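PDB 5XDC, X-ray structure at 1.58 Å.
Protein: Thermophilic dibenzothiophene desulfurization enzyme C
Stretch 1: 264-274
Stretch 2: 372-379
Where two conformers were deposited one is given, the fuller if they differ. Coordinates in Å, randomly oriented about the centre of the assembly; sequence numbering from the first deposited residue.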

# COMPACT_ATOMS: atom_id res chain seq x y z
N ARG B 264 15.92 9.29 -6.88
CA ARG B 264 16.04 9.85 -8.22
C ARG B 264 17.08 9.09 -9.04
O ARG B 264 16.83 8.76 -10.21
CB ARG B 264 16.39 11.34 -8.15
CG ARG B 264 16.62 11.96 -9.53
CD ARG B 264 16.51 13.49 -9.52
NE ARG B 264 15.12 13.95 -9.40
CZ ARG B 264 14.26 14.06 -10.41
NH1 ARG B 264 14.62 13.73 -11.64
NH2 ARG B 264 13.02 14.49 -10.18
N GLY B 265 18.22 8.76 -8.44
CA GLY B 265 19.22 8.01 -9.17
C GLY B 265 18.72 6.64 -9.60
O GLY B 265 18.98 6.19 -10.72
N ALA B 266 18.01 5.96 -8.70
CA ALA B 266 17.45 4.65 -9.02
C ALA B 266 16.44 4.75 -10.16
O ALA B 266 16.44 3.92 -11.08
CB ALA B 266 16.78 4.07 -7.77
N LEU B 267 15.56 5.73 -10.10
CA LEU B 267 14.53 5.85 -11.13
C LEU B 267 15.15 6.13 -12.50
O LEU B 267 14.75 5.53 -13.50
CB LEU B 267 13.53 6.93 -10.74
CG LEU B 267 12.12 6.91 -11.32
CD1 LEU B 267 11.42 5.60 -11.12
CD2 LEU B 267 11.30 8.04 -10.68
N GLU B 268 16.13 7.04 -12.56
CA GLU B 268 16.80 7.34 -13.82
C GLU B 268 17.58 6.13 -14.34
O GLU B 268 17.54 5.84 -15.54
CB GLU B 268 17.73 8.54 -13.66
CG GLU B 268 17.04 9.86 -13.45
CD GLU B 268 16.38 10.40 -14.70
OE1 GLU B 268 16.31 9.68 -15.73
OE2 GLU B 268 15.92 11.56 -14.66
N GLU B 269 18.28 5.42 -13.45
CA GLU B 269 19.03 4.25 -13.90
C GLU B 269 18.10 3.18 -14.42
O GLU B 269 18.39 2.51 -15.42
CB GLU B 269 19.89 3.71 -12.75
CG GLU B 269 20.64 2.42 -13.03
CD GLU B 269 21.89 2.62 -13.89
OE1 GLU B 269 22.58 1.61 -14.14
OE2 GLU B 269 22.16 3.76 -14.31
N ALA B 270 16.97 2.96 -13.74
CA ALA B 270 15.99 2.01 -14.22
C ALA B 270 15.47 2.42 -15.60
O ALA B 270 15.41 1.61 -16.52
CB ALA B 270 14.85 1.89 -13.22
N ALA B 271 15.11 3.70 -15.75
CA ALA B 271 14.58 4.17 -17.02
C ALA B 271 15.57 3.92 -18.15
O ALA B 271 15.20 3.45 -19.24
CB ALA B 271 14.25 5.66 -16.93
N HIS B 272 16.85 4.20 -17.89
CA HIS B 272 17.90 3.94 -18.87
C HIS B 272 17.94 2.47 -19.27
O HIS B 272 18.03 2.14 -20.46
CB HIS B 272 19.24 4.38 -18.31
CG HIS B 272 20.39 4.12 -19.24
ND1 HIS B 272 21.14 2.96 -19.18
CD2 HIS B 272 20.91 4.85 -20.25
CE1 HIS B 272 22.07 3.00 -20.12
NE2 HIS B 272 21.96 4.14 -20.78
N TYR B 273 17.85 1.57 -18.28
CA TYR B 273 17.83 0.14 -18.57
C TYR B 273 16.60 -0.24 -19.39
O TYR B 273 16.70 -0.99 -20.36
CB TYR B 273 17.85 -0.66 -17.27
CG TYR B 273 17.87 -2.15 -17.51
CD1 TYR B 273 16.70 -2.86 -17.71
CD2 TYR B 273 19.08 -2.84 -17.55
CE1 TYR B 273 16.72 -4.22 -17.94
CE2 TYR B 273 19.11 -4.20 -17.79
CZ TYR B 273 17.93 -4.88 -17.98
OH TYR B 273 17.99 -6.23 -18.21
N SER B 274 15.43 0.27 -19.00
CA SER B 274 14.20 -0.05 -19.71
C SER B 274 14.29 0.36 -21.17
O SER B 274 13.88 -0.39 -22.07
CB SER B 274 13.02 0.63 -19.02
OG SER B 274 12.67 -0.03 -17.81
N GLN B 372 25.94 -8.20 -12.44
CA GLN B 372 26.84 -7.09 -12.77
C GLN B 372 26.10 -5.79 -13.03
O GLN B 372 26.68 -4.71 -12.88
CB GLN B 372 27.69 -7.46 -13.99
N PHE B 373 24.83 -5.85 -13.47
CA PHE B 373 24.06 -4.62 -13.62
C PHE B 373 24.15 -3.78 -12.35
O PHE B 373 24.35 -2.56 -12.41
CB PHE B 373 22.61 -4.99 -13.97
CG PHE B 373 21.68 -3.81 -14.13
CD1 PHE B 373 22.13 -2.57 -14.55
CD2 PHE B 373 20.32 -3.96 -13.86
CE1 PHE B 373 21.26 -1.51 -14.69
CE2 PHE B 373 19.45 -2.89 -14.01
CZ PHE B 373 19.93 -1.67 -14.42
N GLY B 374 24.04 -4.42 -11.19
CA GLY B 374 24.33 -3.75 -9.93
C GLY B 374 23.25 -2.81 -9.45
O GLY B 374 23.52 -1.97 -8.58
N PHE B 375 22.02 -2.94 -9.95
CA PHE B 375 20.96 -2.01 -9.59
C PHE B 375 20.57 -2.13 -8.13
O PHE B 375 20.08 -1.16 -7.54
CB PHE B 375 19.75 -2.24 -10.50
CG PHE B 375 18.63 -1.28 -10.27
CD1 PHE B 375 18.63 -0.04 -10.87
CD2 PHE B 375 17.57 -1.61 -9.44
CE1 PHE B 375 17.62 0.84 -10.65
CE2 PHE B 375 16.54 -0.72 -9.23
CZ PHE B 375 16.57 0.50 -9.84
N ASP B 376 20.80 -3.29 -7.53
CA ASP B 376 20.46 -3.51 -6.14
C ASP B 376 21.23 -2.59 -5.20
O ASP B 376 20.86 -2.50 -4.03
CB ASP B 376 20.73 -4.96 -5.76
CG ASP B 376 22.17 -5.34 -5.92
OD1 ASP B 376 22.68 -5.30 -7.05
OD2 ASP B 376 22.80 -5.70 -4.89
N ARG B 377 22.29 -1.94 -5.68
CA ARG B 377 23.01 -0.97 -4.86
C ARG B 377 22.08 0.10 -4.29
O ARG B 377 22.23 0.53 -3.14
CB ARG B 377 24.12 -0.32 -5.69
CG ARG B 377 24.89 0.75 -4.97
CD ARG B 377 26.05 1.23 -5.85
NE ARG B 377 25.60 1.68 -7.16
CZ ARG B 377 25.19 2.91 -7.44
NH1 ARG B 377 25.18 3.85 -6.51
NH2 ARG B 377 24.78 3.20 -8.67
N PHE B 378 21.11 0.56 -5.09
CA PHE B 378 20.22 1.61 -4.62
C PHE B 378 19.38 1.13 -3.43
O PHE B 378 19.31 1.81 -2.39
CB PHE B 378 19.32 2.08 -5.76
CG PHE B 378 20.06 2.74 -6.90
CD1 PHE B 378 20.48 4.06 -6.80
CD2 PHE B 378 20.32 2.04 -8.07
CE1 PHE B 378 21.16 4.67 -7.85
CE2 PHE B 378 20.98 2.64 -9.13
CZ PHE B 378 21.42 3.96 -9.01
N TRP B 379 18.77 -0.05 -3.54
CA TRP B 379 18.04 -0.60 -2.41
C TRP B 379 18.96 -0.86 -1.24
O TRP B 379 18.62 -0.54 -0.09
CB TRP B 379 17.32 -1.89 -2.82
CG TRP B 379 16.65 -2.59 -1.66
CD1 TRP B 379 15.41 -2.33 -1.16
CD2 TRP B 379 17.19 -3.65 -0.87
NE1 TRP B 379 15.14 -3.16 -0.09
CE2 TRP B 379 16.22 -3.98 0.10
CE3 TRP B 379 18.39 -4.36 -0.89
CZ2 TRP B 379 16.42 -4.99 1.04
CZ3 TRP B 379 18.58 -5.35 0.05
CH2 TRP B 379 17.60 -5.66 0.99
O HOH W 1 22.87 -0.06 -11.91

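Three phenylalanines, one each from a 3-10 segment, the turn after it and the helix beyond, pack against one side of a helix, making a mainly apolar and aromatic contact with no direct hydrogen bond across it and a single bridging water. Stretch 1 is helical from end to end, its backbone tied by i to i+4 hydrogen bonds such as Ala270 N to Ala266 O (2.9 Å) and Tyr273 N to Glu269 O (3.1 Å). Stretch 2 leaves a 3-10 segment at Phe373, turns through Gly374, whose positive phi by itself favours glycine, and enters a helix that includes Phe378. The stretches run in roughly opposite senses: Phe378 lies by the start of stretch 1 and Phe373 by its end. The backbones are closest at the Phe378 end, where Ala266 CA and Phe378 CA are 6.0 Å apart; Tyr273 CA and Phe373 CA are 9.3 Å apart, a gap filled by their rings.

The closest approach is made at small residues, Gly265 and Ala266. Ala266 CA sits 3.7 Å from the centroid of the Phe378 ring (CG, CD1, CD2, CE1, CE2, CZ), almost on the ring normal, so its C-H meets the pi face; Ala266 CB adds an apolar contact to Phe378 CG at 3.6 Å. Gly265 C lies 3.6 Å from Phe378 CE1, and a CB on Gly265 would point toward stretch 2 and come within 3.3 Å of that same CE1, a tight fit.

Phe375 reaches the helix with the end of its side chain. Its CE1 is 3.3 Å from Ala266 O, which lies at the ring edge, where the aromatic C-H bonds carry slight positive charge; this carbonyl also accepts from Ala270 N. Ala270 CB packs on Phe375 CE1 at 3.9 Å, while Ala266 CB is 4.1 Å from Phe375 CZ.

Farther along, Tyr273 and Phe373 form an offset stack, with ring centroids 4.6 Å apart and planes inclined by 28°. Tyr273 CD2 lies over one face of the Phe373 ring, 3.4 Å from Phe373 CZ.

Glu269 touches all three phenylalanines. Its aliphatic CG lies 3.8 Å from Phe375 CD1 and 3.9 Å from Phe378 CE2, and its OE1 is 3.4 Å from Phe373 CE1. The carboxylate also supplies the polar link: water 1 donates hydrogen bonds to Glu269 OE1 (2.8 Å from the water O) and to Phe373 O (2.9 Å from the water O), joining two acceptors that could not bond each other directly.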